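PDB 3UMC: haloacid dehalogenase from Pseudomonas aeruginosa, which probably hydrolyses the carbon-halogen bond of L-2-haloacids, as an L-2-haloacid dehalogenase of the HAD-like hydrolase superfamily. Local coordinates for residues V75-L85 against A166-D175. Sequence-based numbering, arbitrary orientation.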
loop_
_atom_site.group_PDB
_atom_site.type_symbol
_atom_site.label_atom_id
_atom_site.label_comp_id
_atom_site.label_asym_id
_atom_site.label_seq_id
_atom_site.Cartn_x
_atom_site.Cartn_y
_atom_site.Cartn_z
ATOM N N VAL A 75 5.114 -16.674 -18.063
ATOM C CA VAL A 75 5.591 -16.419 -16.690
ATOM C C VAL A 75 4.897 -17.334 -15.698
ATOM O O VAL A 75 5.548 -17.963 -14.870
ATOM C CB VAL A 75 5.417 -14.908 -16.290
ATOM C CG1 VAL A 75 5.538 -14.683 -14.781
ATOM C CG2 VAL A 75 6.418 -14.055 -17.043
ATOM N N ARG A 76 3.574 -17.397 -15.810
ATOM C CA ARG A 76 2.720 -18.195 -14.935
ATOM C C ARG A 76 3.133 -19.650 -14.898
ATOM O O ARG A 76 3.203 -20.259 -13.842
ATOM C CB ARG A 76 1.261 -18.112 -15.440
ATOM C CG ARG A 76 0.207 -19.008 -14.713
ATOM C CD ARG A 76 -1.217 -18.901 -15.330
ATOM N NE ARG A 76 -1.489 -17.557 -15.834
ATOM C CZ ARG A 76 -1.763 -16.497 -15.085
ATOM N NH1 ARG A 76 -1.853 -16.596 -13.769
ATOM N NH2 ARG A 76 -1.972 -15.335 -15.667
ATOM N N ASN A 77 3.379 -20.209 -16.083
ATOM C CA ASN A 77 3.650 -21.638 -16.218
ATOM C C ASN A 77 5.120 -21.975 -15.934
ATOM O O ASN A 77 5.492 -23.139 -15.955
ATOM C CB ASN A 77 3.152 -22.135 -17.588
ATOM C CG ASN A 77 1.603 -22.206 -17.642
ATOM O OD1 ASN A 77 0.992 -22.825 -16.776
ATOM N ND2 ASN A 77 0.983 -21.562 -18.641
ATOM N N GLY A 78 5.921 -20.957 -15.613
ATOM C CA GLY A 78 7.330 -21.136 -15.256
ATOM C C GLY A 78 8.238 -21.251 -16.469
ATOM O O GLY A 78 9.469 -21.283 -16.337
ATOM N N GLN A 79 7.625 -21.314 -17.648
ATOM C CA GLN A 79 8.335 -21.323 -18.915
ATOM C C GLN A 79 9.465 -20.289 -18.931
ATOM O O GLN A 79 10.579 -20.579 -19.372
ATOM C CB GLN A 79 7.351 -21.005 -20.056
ATOM C CG GLN A 79 7.673 -21.657 -21.415
ATOM C CD GLN A 79 7.483 -23.178 -21.408
ATOM O OE1 GLN A 79 8.268 -23.918 -22.029
ATOM N NE2 GLN A 79 6.444 -23.652 -20.694
ATOM N N ALA A 80 9.153 -19.080 -18.455
ATOM C CA ALA A 80 10.087 -17.958 -18.437
ATOM C C ALA A 80 10.135 -17.371 -17.033
ATOM O O ALA A 80 9.218 -17.592 -16.251
ATOM C CB ALA A 80 9.653 -16.895 -19.437
ATOM N N PRO A 81 11.196 -16.602 -16.716
ATOM C CA PRO A 81 11.321 -16.058 -15.352
ATOM C C PRO A 81 10.426 -14.827 -15.136
ATOM O O PRO A 81 9.927 -14.254 -16.113
ATOM C CB PRO A 81 12.804 -15.665 -15.265
ATOM C CG PRO A 81 13.152 -15.279 -16.664
ATOM C CD PRO A 81 12.231 -16.061 -17.617
ATOM N N TRP A 82 10.283 -14.425 -13.862
ATOM C CA TRP A 82 9.420 -13.326 -13.455
ATOM C C TRP A 82 9.806 -12.031 -14.170
ATOM O O TRP A 82 10.963 -11.616 -14.159
ATOM C CB TRP A 82 9.448 -13.092 -11.908
ATOM C CG TRP A 82 8.606 -11.877 -11.543
ATOM C CD1 TRP A 82 9.051 -10.612 -11.303
ATOM C CD2 TRP A 82 7.169 -11.816 -11.502
ATOM N NE1 TRP A 82 7.972 -9.761 -11.079
ATOM C CE2 TRP A 82 6.809 -10.482 -11.197
ATOM C CE3 TRP A 82 6.162 -12.750 -11.716
ATOM C CZ2 TRP A 82 5.489 -10.061 -11.093
ATOM C CZ3 TRP A 82 4.817 -12.328 -11.586
ATOM C CH2 TRP A 82 4.507 -10.982 -11.278
ATOM N N GLN A 83 8.827 -11.405 -14.803
ATOM C CA GLN A 83 8.921 -10.006 -15.208
ATOM C C GLN A 83 7.636 -9.321 -14.747
ATOM O O GLN A 83 6.565 -9.931 -14.733
ATOM C CB GLN A 83 9.079 -9.869 -16.728
ATOM C CG GLN A 83 10.479 -10.267 -17.249
ATOM C CD GLN A 83 10.675 -9.966 -18.759
ATOM O OE1 GLN A 83 10.185 -10.711 -19.617
ATOM N NE2 GLN A 83 11.377 -8.862 -19.073
ATOM N N HIS A 84 7.749 -8.071 -14.348
ATOM C CA HIS A 84 6.566 -7.361 -13.931
ATOM C C HIS A 84 5.891 -6.707 -15.138
ATOM O O HIS A 84 6.468 -6.690 -16.247
ATOM C CB HIS A 84 6.828 -6.400 -12.749
ATOM C CG HIS A 84 7.832 -5.320 -12.995
ATOM N ND1 HIS A 84 7.846 -4.556 -14.137
ATOM C CD2 HIS A 84 8.819 -4.832 -12.197
ATOM C CE1 HIS A 84 8.825 -3.668 -14.051
ATOM N NE2 HIS A 84 9.428 -3.814 -12.881
ATOM N N LEU A 85 4.685 -6.161 -14.923
ATOM C CA LEU A 85 3.848 -5.739 -16.041
ATOM C C LEU A 85 4.473 -4.629 -16.869
ATOM O O LEU A 85 4.324 -4.650 -18.093
ATOM C CB LEU A 85 2.444 -5.356 -15.582
ATOM C CG LEU A 85 1.412 -5.103 -16.679
ATOM C CD1 LEU A 85 1.105 -6.408 -17.375
ATOM C CD2 LEU A 85 0.069 -4.432 -16.157
ATOM N N ALA A 166 0.729 -7.752 -8.104
ATOM C CA ALA A 166 1.229 -9.023 -8.474
ATOM C C ALA A 166 2.668 -9.182 -8.075
ATOM O O ALA A 166 3.074 -10.282 -7.665
ATOM C CB ALA A 166 1.071 -9.210 -9.975
ATOM N N ASP A 167 3.418 -8.085 -8.206
ATOM C CA ASP A 167 4.816 -8.118 -7.829
ATOM C C ASP A 167 5.062 -8.205 -6.333
ATOM O O ASP A 167 6.168 -8.380 -5.983
ATOM C CB ASP A 167 5.639 -6.999 -8.480
ATOM C CG ASP A 167 5.314 -5.580 -7.972
ATOM O OD1 ASP A 167 4.186 -5.286 -7.497
ATOM O OD2 ASP A 167 6.247 -4.748 -8.023
ATOM N N LEU A 168 4.064 -8.091 -5.445
ATOM C CA LEU A 168 4.293 -8.384 -4.043
ATOM C C LEU A 168 4.388 -9.911 -3.887
ATOM O O LEU A 168 4.997 -10.413 -2.969
ATOM C CB LEU A 168 3.156 -7.901 -3.115
ATOM C CG LEU A 168 2.748 -6.457 -2.988
ATOM C CD1 LEU A 168 1.811 -6.245 -1.755
ATOM C CD2 LEU A 168 3.964 -5.564 -2.956
ATOM N N PHE A 169 3.729 -10.640 -4.771
ATOM C CA PHE A 169 3.500 -12.063 -4.584
ATOM C C PHE A 169 4.259 -12.896 -5.593
ATOM O O PHE A 169 4.367 -14.083 -5.439
ATOM C CB PHE A 169 2.012 -12.345 -4.733
ATOM C CG PHE A 169 1.140 -11.444 -3.902
ATOM C CD1 PHE A 169 1.154 -11.516 -2.531
ATOM C CD2 PHE A 169 0.301 -10.529 -4.499
ATOM C CE1 PHE A 169 0.380 -10.679 -1.782
ATOM C CE2 PHE A 169 -0.560 -9.732 -3.725
ATOM C CZ PHE A 169 -0.491 -9.783 -2.378
ATOM N N GLY A 170 4.757 -12.297 -6.653
ATOM C CA GLY A 170 5.413 -13.045 -7.719
ATOM C C GLY A 170 4.479 -13.915 -8.515
ATOM O O GLY A 170 4.926 -14.935 -9.074
ATOM N N HIS A 171 3.180 -13.529 -8.572
ATOM C CA HIS A 171 2.170 -14.249 -9.344
ATOM C C HIS A 171 1.221 -13.251 -10.022
ATOM O O HIS A 171 0.960 -12.165 -9.472
ATOM C CB HIS A 171 1.381 -15.153 -8.416
ATOM C CG HIS A 171 2.092 -16.415 -8.032
ATOM N ND1 HIS A 171 1.997 -17.582 -8.772
ATOM C CD2 HIS A 171 2.866 -16.713 -6.956
ATOM C CE1 HIS A 171 2.687 -18.536 -8.171
ATOM N NE2 HIS A 171 3.206 -18.041 -7.062
ATOM N N TYR A 172 0.713 -13.600 -11.206
ATOM C CA TYR A 172 -0.350 -12.852 -11.867
ATOM C C TYR A 172 -1.667 -13.541 -11.595
ATOM O O TYR A 172 -1.728 -14.776 -11.496
ATOM C CB TYR A 172 -0.144 -12.762 -13.385
ATOM C CG TYR A 172 0.990 -11.836 -13.733
ATOM C CD1 TYR A 172 0.844 -10.473 -13.542
ATOM C CD2 TYR A 172 2.240 -12.320 -14.167
ATOM C CE1 TYR A 172 1.831 -9.627 -13.816
ATOM C CE2 TYR A 172 3.270 -11.428 -14.436
ATOM C CZ TYR A 172 3.042 -10.092 -14.260
ATOM O OH TYR A 172 3.970 -9.135 -14.490
ATOM N N LYS A 173 -2.728 -12.742 -11.488
ATOM C CA LYS A 173 -4.072 -13.267 -11.300
ATOM C C LYS A 173 -4.342 -14.109 -12.540
ATOM O O LYS A 173 -3.807 -13.808 -13.596
ATOM C CB LYS A 173 -5.090 -12.140 -11.229
ATOM C CG LYS A 173 -4.933 -11.216 -10.042
ATOM C CD LYS A 173 -6.147 -10.260 -9.815
ATOM C CE LYS A 173 -6.235 -9.205 -10.879
ATOM N NZ LYS A 173 -7.394 -8.289 -10.680
ATOM N N PRO A 174 -5.165 -15.148 -12.431
ATOM C CA PRO A 174 -5.846 -15.618 -11.296
ATOM C C PRO A 174 -5.059 -16.699 -10.464
ATOM O O PRO A 174 -5.689 -17.497 -9.817
ATOM C CB PRO A 174 -7.098 -16.233 -11.919
ATOM C CG PRO A 174 -6.481 -16.990 -13.159
ATOM C CD PRO A 174 -5.507 -15.937 -13.643
ATOM N N ASP A 175 -3.725 -16.688 -10.418
ATOM C CA ASP A 175 -3.044 -17.606 -9.498
ATOM C C ASP A 175 -3.604 -17.315 -8.128
ATOM O O ASP A 175 -3.821 -16.128 -7.755
ATOM C CB ASP A 175 -1.541 -17.390 -9.472
ATOM C CG ASP A 175 -0.873 -17.802 -10.758
ATOM O OD1 ASP A 175 -1.591 -18.436 -11.576
ATOM O OD2 ASP A 175 0.348 -17.461 -10.976
#
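Tyr172 reaches from the 166-175 segment into the bend of 75-85, and several atoms along its side chain meet that segment. CB passes 3.9 Å from Arg76 NH2. With CG anti to its own carbonyl carbon (chi1 -72°), the ring lies with one face against Trp82 and its CE2 edge against Val75 CG1. The six-membered ring of Trp82 and the tyrosine ring form an offset stack, centroids 4.6 Å apart and planes at 19°. At the tip, OH donates to Gln83 O over 2.7 Å, in the carbonyl plane and on a lone pair, which ties the ring to the backbone just before helix 85-99. Gly170 CA adds a CH-pi contact over a face of the indole, 4.0 Å from the six-membered ring centroid. At the backbone of Tyr172, Arg76 NH1 donates a hydrogen bond to Tyr172 O at 2.9 Å, coming from above the carbonyl plane, and makes a salt bridge to Asp175 OD1 at 2.9 Å; NH2 donates to Lys173 O. Asp175 OD2 in turn accepts from His171 ND1. Lys173 NZ forms salt bridges with Asp28 and Asp202. The contact thus joins the helical cap to the Rossmann-like core of the HAD fold, beside a lysine-aspartate cluster consistent with a HAD active site.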